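Side-chain contacts in Pre-mRNA splicing factor PRP8 (Cyanidioschyzon merolae, PDB 6NQI), which probably binds spliceosomal snRNAs and pre-mRNA introns as a core splicing factor, the chain here being its RNase H-like domain: residues Asp5-Arg10 with Val150-Ala155; Trp29-Ser34 with Ala157-Leu162; Pro123-Arg128 with Ser138-Tyr143; Tyr143-Glu148 with Thr192-Pro197. All coordinates share one frame; numbering follows the deposited sequence.

Contact 1 (Asp5-Arg10 with Val150-Ala155); sequences DLWRQR and VPVWIA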
# COMPACT_ATOMS: atom_id res chain seq x y z
N ASP A 5 -16.62 1.28 1.97
CA ASP A 5 -17.06 1.12 0.59
C ASP A 5 -15.90 0.92 -0.37
O ASP A 5 -16.08 0.98 -1.59
CB ASP A 5 -17.88 2.32 0.14
CG ASP A 5 -19.15 2.46 0.92
OD1 ASP A 5 -19.95 1.49 0.96
OD2 ASP A 5 -19.33 3.53 1.53
N LEU A 6 -14.70 0.69 0.16
CA LEU A 6 -13.55 0.34 -0.66
C LEU A 6 -13.68 -1.05 -1.28
O LEU A 6 -12.95 -1.35 -2.24
CB LEU A 6 -12.28 0.42 0.18
CG LEU A 6 -12.22 1.61 1.13
CD1 LEU A 6 -11.20 1.31 2.23
CD2 LEU A 6 -11.90 2.90 0.37
N TRP A 7 -14.58 -1.90 -0.78
CA TRP A 7 -14.82 -3.18 -1.43
C TRP A 7 -15.70 -3.07 -2.68
O TRP A 7 -15.85 -4.07 -3.39
CB TRP A 7 -15.50 -4.16 -0.45
CG TRP A 7 -17.01 -3.95 -0.33
CD1 TRP A 7 -17.67 -3.05 0.45
CD2 TRP A 7 -18.03 -4.68 -1.04
NE1 TRP A 7 -19.02 -3.16 0.25
CE2 TRP A 7 -19.27 -4.16 -0.66
CE3 TRP A 7 -18.01 -5.73 -1.98
CZ2 TRP A 7 -20.48 -4.65 -1.16
CZ3 TRP A 7 -19.23 -6.20 -2.48
CH2 TRP A 7 -20.43 -5.66 -2.08
N ARG A 8 -16.26 -1.89 -2.98
CA ARG A 8 -17.15 -1.74 -4.13
C ARG A 8 -16.46 -2.07 -5.45
O ARG A 8 -16.89 -2.96 -6.19
CB ARG A 8 -17.67 -0.30 -4.22
CG ARG A 8 -19.02 -0.01 -3.61
CD ARG A 8 -19.26 -0.65 -2.27
NE ARG A 8 -20.59 -0.30 -1.79
CZ ARG A 8 -21.70 -0.92 -2.16
NH1 ARG A 8 -21.65 -1.92 -3.03
NH2 ARG A 8 -22.87 -0.53 -1.67
N GLN A 9 -15.43 -1.30 -5.78
CA GLN A 9 -14.73 -1.40 -7.05
C GLN A 9 -13.26 -1.70 -6.83
O GLN A 9 -12.77 -1.78 -5.70
CB GLN A 9 -14.92 -0.11 -7.84
CG GLN A 9 -14.70 1.12 -6.99
CD GLN A 9 -15.60 2.26 -7.41
OE1 GLN A 9 -16.31 2.17 -8.42
NE2 GLN A 9 -15.59 3.35 -6.64
N ARG A 10 -12.54 -1.86 -7.94
CA ARG A 10 -11.09 -2.02 -7.95
C ARG A 10 -10.49 -0.61 -7.84
O ARG A 10 -10.44 0.12 -8.83
CB ARG A 10 -10.63 -2.74 -9.21
CG ARG A 10 -9.14 -3.22 -9.22
CD ARG A 10 -8.71 -3.83 -10.58
NE ARG A 10 -9.16 -5.20 -10.76
CZ ARG A 10 -8.42 -6.30 -10.53
NH1 ARG A 10 -7.16 -6.18 -10.13
NH2 ARG A 10 -8.96 -7.52 -10.71
N VAL A 150 -14.84 -15.14 4.00
CA VAL A 150 -15.59 -13.94 4.32
C VAL A 150 -15.93 -13.25 3.00
O VAL A 150 -15.30 -13.52 1.97
CB VAL A 150 -14.80 -12.98 5.23
CG1 VAL A 150 -14.34 -13.67 6.51
CG2 VAL A 150 -13.65 -12.32 4.46
N PRO A 151 -16.93 -12.38 3.01
CA PRO A 151 -17.19 -11.55 1.84
C PRO A 151 -16.09 -10.51 1.70
O PRO A 151 -15.29 -10.28 2.61
CB PRO A 151 -18.54 -10.91 2.14
CG PRO A 151 -19.21 -11.92 3.01
CD PRO A 151 -18.13 -12.49 3.87
N VAL A 152 -16.08 -9.85 0.53
CA VAL A 152 -14.99 -8.92 0.23
C VAL A 152 -14.98 -7.76 1.23
O VAL A 152 -13.91 -7.31 1.66
CB VAL A 152 -15.10 -8.42 -1.22
CG1 VAL A 152 -14.13 -7.28 -1.46
CG2 VAL A 152 -14.80 -9.57 -2.18
N TRP A 153 -16.16 -7.27 1.62
CA TRP A 153 -16.17 -6.12 2.53
C TRP A 153 -15.58 -6.46 3.89
O TRP A 153 -14.95 -5.60 4.52
CB TRP A 153 -17.58 -5.54 2.67
CG TRP A 153 -18.69 -6.41 3.24
CD1 TRP A 153 -19.02 -6.55 4.57
CD2 TRP A 153 -19.64 -7.20 2.51
NE1 TRP A 153 -20.11 -7.38 4.70
CE2 TRP A 153 -20.51 -7.79 3.46
CE3 TRP A 153 -19.84 -7.48 1.16
CZ2 TRP A 153 -21.55 -8.64 3.08
CZ3 TRP A 153 -20.88 -8.31 0.79
CH2 TRP A 153 -21.71 -8.89 1.75
N ILE A 154 -15.75 -7.70 4.37
CA ILE A 154 -15.17 -8.13 5.64
C ILE A 154 -13.66 -8.19 5.56
O ILE A 154 -12.96 -7.78 6.49
CB ILE A 154 -15.77 -9.47 6.10
CG1 ILE A 154 -17.21 -9.27 6.57
CG2 ILE A 154 -14.97 -10.01 7.27
CD1 ILE A 154 -17.32 -8.30 7.72
N ALA A 155 -13.12 -8.74 4.46
CA ALA A 155 -11.67 -8.80 4.28
C ALA A 155 -11.08 -7.40 4.21
O ALA A 155 -10.05 -7.11 4.84
CB ALA A 155 -11.35 -9.56 3.00
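The type I beta turn D5-R8, just before the first strand of the RNase H-like domain, lays W7 against the first turn of helix 152-168, where P151 is the N-cap residue. The side chains of W7 and W153 run alongside each other in a common direction. CB of W153 stands over the five-membered ring of W7 in a CH-pi contact, 3.5 Å from the ring centroid and 17° off the normal. Farther out, the edge of W153 is turned toward the six-membered ring of W7, an edge-to-face pair with centroids 4.9 Å apart and planes at 57°; CE3 of W153 is the atom that leads, 3.7 Å from W7 CZ2. At the root of the indole, W7 CB meets V152 CG1 at 3.6 Å, a methyl turned out to it by lying anti to its own backbone N (chi1 170°). The other face of the W7 ring carries CD of R8, and R8 NE forms a salt bridge with D5 OD1 at 3.3 Å across the turn, its hydrogen bond weak. The contact lies at the protein surface. Beside it, L6 touches S156 one turn along helix 152-168, and the L6 carbonyl accepts a hydrogen bond from T33, just past strand 24-32.

Contact 2 (Trp29-Ser34 with Ala157-Leu162); sequences WIWETS and ARFLLL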
# COMPACT_ATOMS: atom_id res chain seq x y z
N TRP A 29 3.68 2.26 -1.00
CA TRP A 29 2.67 1.21 -0.96
C TRP A 29 1.52 1.48 -1.92
O TRP A 29 1.05 2.62 -2.01
CB TRP A 29 2.08 1.09 0.45
CG TRP A 29 3.08 1.19 1.52
CD1 TRP A 29 3.52 2.33 2.12
CD2 TRP A 29 3.72 0.11 2.19
NE1 TRP A 29 4.43 2.02 3.10
CE2 TRP A 29 4.56 0.66 3.16
CE3 TRP A 29 3.65 -1.28 2.05
CZ2 TRP A 29 5.34 -0.13 4.00
CZ3 TRP A 29 4.43 -2.06 2.88
CH2 TRP A 29 5.26 -1.49 3.84
N ILE A 30 1.04 0.43 -2.57
CA ILE A 30 -0.23 0.48 -3.33
C ILE A 30 -1.11 -0.70 -2.91
O ILE A 30 -0.80 -1.85 -3.23
CB ILE A 30 -0.01 0.45 -4.85
CG1 ILE A 30 0.83 1.64 -5.31
CG2 ILE A 30 -1.39 0.38 -5.58
CD1 ILE A 30 1.07 1.62 -6.77
N TRP A 31 -2.23 -0.40 -2.25
CA TRP A 31 -3.21 -1.39 -1.84
C TRP A 31 -4.33 -1.42 -2.89
O TRP A 31 -4.93 -0.39 -3.18
CB TRP A 31 -3.76 -1.07 -0.45
CG TRP A 31 -4.97 -1.87 -0.02
CD1 TRP A 31 -5.27 -3.15 -0.35
CD2 TRP A 31 -6.03 -1.42 0.84
NE1 TRP A 31 -6.46 -3.54 0.23
CE2 TRP A 31 -6.95 -2.49 0.97
CE3 TRP A 31 -6.30 -0.23 1.52
CZ2 TRP A 31 -8.10 -2.40 1.74
CZ3 TRP A 31 -7.46 -0.14 2.29
CH2 TRP A 31 -8.33 -1.22 2.39
N GLU A 32 -4.55 -2.59 -3.48
CA GLU A 32 -5.67 -2.80 -4.39
C GLU A 32 -6.85 -3.33 -3.58
O GLU A 32 -6.87 -4.51 -3.19
CB GLU A 32 -5.25 -3.78 -5.47
CG GLU A 32 -6.27 -3.93 -6.55
CD GLU A 32 -5.72 -4.61 -7.76
OE1 GLU A 32 -5.63 -5.86 -7.77
OE2 GLU A 32 -5.32 -3.89 -8.70
N THR A 33 -7.86 -2.47 -3.37
CA THR A 33 -8.91 -2.74 -2.38
C THR A 33 -9.74 -3.97 -2.74
O THR A 33 -10.04 -4.79 -1.86
CB THR A 33 -9.82 -1.53 -2.21
OG1 THR A 33 -10.44 -1.21 -3.47
CG2 THR A 33 -9.06 -0.32 -1.66
N SER A 34 -10.17 -4.09 -4.00
CA SER A 34 -11.09 -5.16 -4.36
C SER A 34 -10.47 -6.54 -4.18
O SER A 34 -11.17 -7.50 -3.83
CB SER A 34 -11.55 -4.99 -5.81
OG SER A 34 -10.50 -5.29 -6.71
N ALA A 157 -12.38 -4.63 5.53
CA ALA A 157 -12.47 -4.04 6.85
C ALA A 157 -11.43 -4.62 7.80
O ALA A 157 -10.89 -3.91 8.66
CB ALA A 157 -13.89 -4.23 7.40
N ARG A 158 -11.15 -5.92 7.67
CA ARG A 158 -10.16 -6.57 8.52
C ARG A 158 -8.78 -5.99 8.26
O ARG A 158 -8.03 -5.66 9.20
CB ARG A 158 -10.15 -8.06 8.24
CG ARG A 158 -9.30 -8.84 9.20
CD ARG A 158 -9.40 -10.32 8.89
NE ARG A 158 -10.72 -10.87 9.12
CZ ARG A 158 -11.05 -12.12 8.85
NH1 ARG A 158 -10.15 -12.95 8.35
NH2 ARG A 158 -12.28 -12.56 9.09
N PHE A 159 -8.43 -5.87 6.99
CA PHE A 159 -7.17 -5.24 6.60
C PHE A 159 -7.09 -3.83 7.18
O PHE A 159 -6.07 -3.44 7.74
CB PHE A 159 -7.09 -5.23 5.07
CG PHE A 159 -5.81 -4.74 4.51
CD1 PHE A 159 -4.77 -5.63 4.28
CD2 PHE A 159 -5.66 -3.42 4.15
CE1 PHE A 159 -3.59 -5.20 3.73
CE2 PHE A 159 -4.46 -2.98 3.60
CZ PHE A 159 -3.44 -3.87 3.39
N LEU A 160 -8.18 -3.06 7.09
CA LEU A 160 -8.15 -1.69 7.60
C LEU A 160 -7.95 -1.65 9.11
O LEU A 160 -7.19 -0.83 9.64
CB LEU A 160 -9.43 -0.97 7.18
CG LEU A 160 -9.49 0.57 7.18
CD1 LEU A 160 -8.35 1.20 6.41
CD2 LEU A 160 -10.80 1.03 6.59
N LEU A 161 -8.64 -2.55 9.84
CA LEU A 161 -8.48 -2.64 11.29
C LEU A 161 -7.05 -2.99 11.66
O LEU A 161 -6.49 -2.46 12.62
CB LEU A 161 -9.45 -3.68 11.86
CG LEU A 161 -9.34 -3.93 13.37
CD1 LEU A 161 -9.58 -2.64 14.16
CD2 LEU A 161 -10.31 -5.01 13.81
N LEU A 162 -6.44 -3.89 10.88
CA LEU A 162 -5.04 -4.25 11.09
C LEU A 162 -4.14 -3.04 10.88
O LEU A 162 -3.20 -2.82 11.65
CB LEU A 162 -4.63 -5.37 10.14
CG LEU A 162 -5.10 -6.75 10.62
CD1 LEU A 162 -4.92 -7.78 9.53
CD2 LEU A 162 -4.40 -7.18 11.88
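W31, near the end of strand 24-32, meets F159 of helix 152-168 ring to ring, and the residues before and after it tie that strand into the sheet. W29 and I30 come first, W29 hydrogen-bonded through NE1 to T18 OG1 of strand 11-21 and I30 lying against W12 and V14 of the same strand. W31 then carries the contact. With CG anti to the backbone N (chi1 169°), its indole extends off the strand toward the helix and passes the phenyl ring of F159, which comes the other way. CE2 of F159 sits over the centre of the indole face, 3.5 Å from W31 CD2, while F159 CD2 reaches W31 CZ2 at 3.6 Å. The rings are tilted by 32°, with 4.2 Å between the centroids of the W31 five-membered ring and the phenyl ring, an oblique pairing, neither stacked nor edge-to-face. L160 adds a looser touch, its CD1 4.4 Å from W31 CZ3. E32 shares its charge between a salt bridge to R37 and a hydrogen bond from W12 NE1. T33 completes the sandwich around W31, its CG2 covering the indole face opposite F159. The contact is buried and joins a central strand of the RNase H-like sheet to helix 152-168. Strand 11-21 flanks W31 through I13, and R158, next to F159, forms salt bridges to E201 and E208 of helix 201-210.

Contact 3 (Pro123-Arg128 with Ser138-Tyr143); sequences PEIRDR and SIWSGY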
# COMPACT_ATOMS: atom_id res chain seq x y z
N PRO A 123 7.52 -7.49 10.13
CA PRO A 123 8.96 -7.82 10.06
C PRO A 123 9.40 -8.38 8.71
O PRO A 123 10.55 -8.14 8.30
CB PRO A 123 9.15 -8.83 11.21
CG PRO A 123 8.00 -8.58 12.12
CD PRO A 123 6.86 -8.23 11.21
N GLU A 124 8.54 -9.12 8.02
CA GLU A 124 8.92 -9.66 6.71
C GLU A 124 9.21 -8.53 5.73
O GLU A 124 10.19 -8.59 4.98
CB GLU A 124 7.79 -10.56 6.20
CG GLU A 124 8.18 -11.86 5.51
CD GLU A 124 7.30 -13.01 5.99
OE1 GLU A 124 6.07 -12.99 5.68
OE2 GLU A 124 7.84 -13.92 6.67
N ILE A 125 8.37 -7.49 5.74
CA ILE A 125 8.52 -6.34 4.84
C ILE A 125 9.72 -5.50 5.25
O ILE A 125 10.51 -5.06 4.41
CB ILE A 125 7.26 -5.47 4.85
CG1 ILE A 125 6.02 -6.24 4.41
CG2 ILE A 125 7.47 -4.25 3.96
CD1 ILE A 125 6.13 -6.87 3.08
N ARG A 126 9.81 -5.18 6.53
CA ARG A 126 10.94 -4.39 7.01
C ARG A 126 12.26 -5.07 6.65
O ARG A 126 13.20 -4.42 6.16
CB ARG A 126 10.77 -4.16 8.51
CG ARG A 126 11.81 -3.31 9.15
CD ARG A 126 11.68 -3.45 10.66
NE ARG A 126 11.72 -4.86 11.06
CZ ARG A 126 11.54 -5.28 12.31
NH1 ARG A 126 11.32 -4.42 13.29
NH2 ARG A 126 11.59 -6.58 12.57
N ASP A 127 12.33 -6.39 6.83
CA ASP A 127 13.54 -7.15 6.56
C ASP A 127 13.84 -7.25 5.07
O ASP A 127 15.01 -7.15 4.67
CB ASP A 127 13.42 -8.54 7.18
CG ASP A 127 13.55 -8.51 8.69
OD1 ASP A 127 13.96 -7.45 9.22
OD2 ASP A 127 13.25 -9.54 9.35
N ARG A 128 12.82 -7.46 4.23
CA ARG A 128 13.10 -7.43 2.80
C ARG A 128 13.50 -6.03 2.36
O ARG A 128 14.29 -5.88 1.42
CB ARG A 128 11.90 -7.93 2.01
CG ARG A 128 12.14 -8.04 0.51
CD ARG A 128 10.85 -8.43 -0.18
NE ARG A 128 11.00 -8.83 -1.59
CZ ARG A 128 10.66 -10.02 -2.07
NH1 ARG A 128 10.16 -10.95 -1.26
NH2 ARG A 128 10.81 -10.28 -3.37
N SER A 138 7.95 -5.72 -5.16
CA SER A 138 7.38 -7.01 -4.79
C SER A 138 5.87 -6.87 -4.63
O SER A 138 5.36 -5.78 -4.35
CB SER A 138 8.02 -7.58 -3.50
OG SER A 138 8.20 -6.57 -2.51
N ILE A 139 5.15 -7.96 -4.85
CA ILE A 139 3.69 -7.98 -4.76
C ILE A 139 3.26 -9.04 -3.76
O ILE A 139 3.60 -10.22 -3.91
CB ILE A 139 3.03 -8.21 -6.13
CG1 ILE A 139 3.41 -7.09 -7.10
CG2 ILE A 139 1.53 -8.29 -5.99
CD1 ILE A 139 3.02 -7.34 -8.53
N TRP A 140 2.48 -8.63 -2.77
CA TRP A 140 1.99 -9.49 -1.70
C TRP A 140 0.47 -9.59 -1.81
O TRP A 140 -0.17 -8.76 -2.45
CB TRP A 140 2.39 -8.94 -0.32
CG TRP A 140 3.87 -8.70 -0.21
CD1 TRP A 140 4.61 -7.78 -0.88
CD2 TRP A 140 4.80 -9.43 0.61
NE1 TRP A 140 5.92 -7.87 -0.53
CE2 TRP A 140 6.07 -8.88 0.38
CE3 TRP A 140 4.67 -10.48 1.52
CZ2 TRP A 140 7.21 -9.36 1.03
CZ3 TRP A 140 5.80 -10.95 2.16
CH2 TRP A 140 7.05 -10.39 1.92
N SER A 141 -0.10 -10.63 -1.23
CA SER A 141 -1.56 -10.73 -1.18
C SER A 141 -2.01 -10.26 0.19
O SER A 141 -1.83 -10.95 1.19
CB SER A 141 -2.04 -12.15 -1.48
OG SER A 141 -2.15 -12.92 -0.30
N GLY A 142 -2.58 -9.05 0.25
CA GLY A 142 -2.98 -8.48 1.52
C GLY A 142 -4.21 -9.08 2.16
O GLY A 142 -4.47 -8.80 3.33
N TYR A 143 -4.96 -9.92 1.44
CA TYR A 143 -6.13 -10.58 2.00
C TYR A 143 -5.89 -12.07 2.24
O TYR A 143 -6.85 -12.81 2.49
CB TYR A 143 -7.37 -10.40 1.11
CG TYR A 143 -7.86 -8.97 1.00
CD1 TYR A 143 -7.39 -7.99 1.86
CD2 TYR A 143 -8.83 -8.60 0.05
CE1 TYR A 143 -7.83 -6.70 1.76
CE2 TYR A 143 -9.29 -7.29 -0.04
CZ TYR A 143 -8.79 -6.35 0.82
OH TYR A 143 -9.19 -5.05 0.76
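I125 and W140 reach toward each other from their two segments, the isoleucine ending with CD1 over one face of the indole. That methyl lies 3.5 Å from the centroid of the six-membered ring and 21° off its normal, a CH-pi contact; its nearest ring atom is W140 CE2, 3.4 Å from I125 CD1. R128 slides past the same indole at its rim: CD lies at the edge near the ring plane, 3.9 Å from W140 CZ2, and the extended chain carries the guanidinium on past it to S138. The guanidinium is turned 77° to the indole and sets one face against CB of S138, 3.9 Å from R128 CZ. These side chains fasten helix 123-130 to strand 137-141, an outermost strand of the mixed RNase H-like sheet; the helix and strand segments run nearly antiparallel, with axes 12.0 Å apart. E124 crosses the ring obliquely, its CG 4.0 Å from W140 CH2, the carboxylate plane tilted only 11° from the indole. Within the strand, W140 NE1 gives a weak hydrogen bond to S138 OG at 3.3 Å, which may help to hold the indole's rotation. P193 also packs on W140, and L195 on I125.

Contact 4 (Tyr143-Glu148 with Thr192-Pro197); sequences YADWLE and TPWLWP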
# COMPACT_ATOMS: atom_id res chain seq x y z
N TYR A 143 -4.96 -9.92 1.44
CA TYR A 143 -6.13 -10.58 2.00
C TYR A 143 -5.89 -12.07 2.24
O TYR A 143 -6.85 -12.81 2.49
CB TYR A 143 -7.37 -10.40 1.11
CG TYR A 143 -7.86 -8.97 1.00
CD1 TYR A 143 -7.39 -7.99 1.86
CD2 TYR A 143 -8.83 -8.60 0.05
CE1 TYR A 143 -7.83 -6.70 1.76
CE2 TYR A 143 -9.29 -7.29 -0.04
CZ TYR A 143 -8.79 -6.35 0.82
OH TYR A 143 -9.19 -5.05 0.76
N ALA A 144 -4.64 -12.52 2.13
CA ALA A 144 -4.30 -13.90 2.46
C ALA A 144 -5.23 -14.83 1.71
O ALA A 144 -5.29 -14.81 0.47
CB ALA A 144 -4.41 -14.15 3.96
N ASP A 145 -6.01 -15.59 2.47
CA ASP A 145 -7.07 -16.47 1.97
C ASP A 145 -8.42 -16.07 2.55
O ASP A 145 -9.29 -16.92 2.70
CB ASP A 145 -6.77 -17.92 2.34
CG ASP A 145 -6.74 -18.14 3.85
OD1 ASP A 145 -7.21 -19.21 4.31
OD2 ASP A 145 -6.26 -17.23 4.57
N TRP A 146 -8.59 -14.80 2.92
CA TRP A 146 -9.84 -14.41 3.56
C TRP A 146 -11.03 -14.56 2.61
O TRP A 146 -12.10 -15.04 3.02
CB TRP A 146 -9.75 -12.98 4.09
CG TRP A 146 -8.61 -12.77 5.05
CD1 TRP A 146 -7.87 -13.73 5.69
CD2 TRP A 146 -8.13 -11.51 5.52
NE1 TRP A 146 -6.93 -13.14 6.50
CE2 TRP A 146 -7.06 -11.78 6.41
CE3 TRP A 146 -8.47 -10.17 5.25
CZ2 TRP A 146 -6.35 -10.76 7.05
CZ3 TRP A 146 -7.76 -9.16 5.88
CH2 TRP A 146 -6.70 -9.47 6.78
N LEU A 147 -10.84 -14.23 1.33
CA LEU A 147 -11.94 -14.35 0.37
C LEU A 147 -12.45 -15.78 0.25
O LEU A 147 -13.47 -16.01 -0.41
CB LEU A 147 -11.51 -13.81 -0.99
CG LEU A 147 -11.16 -12.32 -1.01
CD1 LEU A 147 -11.14 -11.77 -2.43
CD2 LEU A 147 -12.06 -11.48 -0.11
N GLU A 148 -11.78 -16.75 0.88
CA GLU A 148 -12.31 -18.10 0.97
C GLU A 148 -13.48 -18.21 1.92
O GLU A 148 -14.38 -19.03 1.72
CB GLU A 148 -11.22 -19.05 1.46
CG GLU A 148 -10.13 -19.31 0.48
CD GLU A 148 -10.58 -20.29 -0.57
OE1 GLU A 148 -10.46 -21.53 -0.32
OE2 GLU A 148 -11.08 -19.82 -1.62
N THR A 192 2.19 -13.35 -4.75
CA THR A 192 2.42 -14.71 -4.25
C THR A 192 2.45 -14.75 -2.71
O THR A 192 1.57 -15.36 -2.11
CB THR A 192 3.75 -15.35 -4.83
OG1 THR A 192 3.70 -15.40 -6.26
CG2 THR A 192 3.97 -16.76 -4.29
N PRO A 193 3.43 -14.11 -2.05
CA PRO A 193 3.55 -14.30 -0.60
C PRO A 193 2.40 -13.67 0.17
O PRO A 193 1.91 -12.59 -0.17
CB PRO A 193 4.90 -13.64 -0.26
CG PRO A 193 5.08 -12.60 -1.30
CD PRO A 193 4.42 -13.13 -2.55
N TRP A 194 1.95 -14.36 1.23
CA TRP A 194 0.91 -13.79 2.07
C TRP A 194 1.54 -12.84 3.08
O TRP A 194 2.56 -13.14 3.69
CB TRP A 194 0.12 -14.87 2.83
CG TRP A 194 -0.71 -15.82 1.97
CD1 TRP A 194 -0.71 -15.90 0.61
CD2 TRP A 194 -1.62 -16.83 2.44
NE1 TRP A 194 -1.57 -16.90 0.20
CE2 TRP A 194 -2.14 -17.48 1.30
CE3 TRP A 194 -2.05 -17.25 3.71
CZ2 TRP A 194 -3.06 -18.53 1.39
CZ3 TRP A 194 -2.96 -18.29 3.79
CH2 TRP A 194 -3.46 -18.91 2.64
N LEU A 195 0.87 -11.72 3.28
CA LEU A 195 1.30 -10.72 4.23
C LEU A 195 1.02 -11.14 5.66
O LEU A 195 1.64 -10.60 6.58
CB LEU A 195 0.59 -9.41 3.87
CG LEU A 195 0.93 -8.08 4.50
CD1 LEU A 195 2.14 -7.51 3.78
CD2 LEU A 195 -0.27 -7.16 4.37
N TRP A 196 0.04 -12.03 5.87
CA TRP A 196 -0.41 -12.55 7.15
C TRP A 196 -0.22 -14.05 7.31
O TRP A 196 -0.17 -14.79 6.31
CB TRP A 196 -1.90 -12.23 7.31
CG TRP A 196 -2.15 -10.84 6.99
CD1 TRP A 196 -2.73 -10.34 5.86
CD2 TRP A 196 -1.80 -9.71 7.79
NE1 TRP A 196 -2.79 -8.98 5.92
CE2 TRP A 196 -2.22 -8.56 7.09
CE3 TRP A 196 -1.19 -9.56 9.03
CZ2 TRP A 196 -2.03 -7.27 7.59
CZ3 TRP A 196 -1.01 -8.28 9.53
CH2 TRP A 196 -1.43 -7.16 8.82
N PRO A 197 -0.15 -14.55 8.54
CA PRO A 197 -0.04 -15.99 8.76
C PRO A 197 -1.33 -16.71 8.42
O PRO A 197 -2.42 -16.14 8.43
CB PRO A 197 0.26 -16.09 10.26
CG PRO A 197 -0.39 -14.89 10.84
CD PRO A 197 -0.17 -13.81 9.82
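A144 and D145, the central residues of the type II' beta turn Y143-W146, press against W194, in a place where the loop after strand 137-141 of the RNase H-like domain meets the loop leading to helix 201-210. The turn is closed by its own backbone bond, W146 N to Y143 O at 2.7 Å. CH-pi packing comes first: CA of A144 lies over the five-membered ring of W194, 4.2 Å from its centroid and 18° off the normal, and the following peptide covers the same face. An apolar contact adds to it, with A144 CB 3.9 Å from W194 CE3. D145 packs on the ring by van der Waals contact, its CB 3.5 Å from W194 CH2. The D145 carboxylate lies at only 17° to the indole plane, its OD2 3.6 Å from W194 CZ3. The aromatic pair is W146 with W196, whose planes are near parallel at 23° but offset, with little overlap. R158 makes a cation-pi contact with W146, and W204 of helix 201-210 meets it edge-to-face. W146 CZ2 comes in over a face of the W196 indole, 3.8 Å from W196 CD1.

In the fold
Helix 152-168 serves both contact 1, at its first turn, and contact 2, farther along; their centres are about 9 Å apart, and R10 NH1 to E32 OE1, at 2.8 Å, is a salt bridge between them. Y143 belongs to contacts 3 and 4, and its OH is probably hydrogen-bonded to T33 O of contact 2 at 2.8 Å. Contacts 3 and 4, centres about 11 Å apart, are also joined by a probable backbone bond from S141 N to P193 O at 3.0 Å. Contacts 1 and 3 lie farthest apart, about 21 Å between centres. Contact 2 meets contact 3 where W29 CH2 packs 3.5 Å from I125 CG2, and contact 4 where L162 packs on W196.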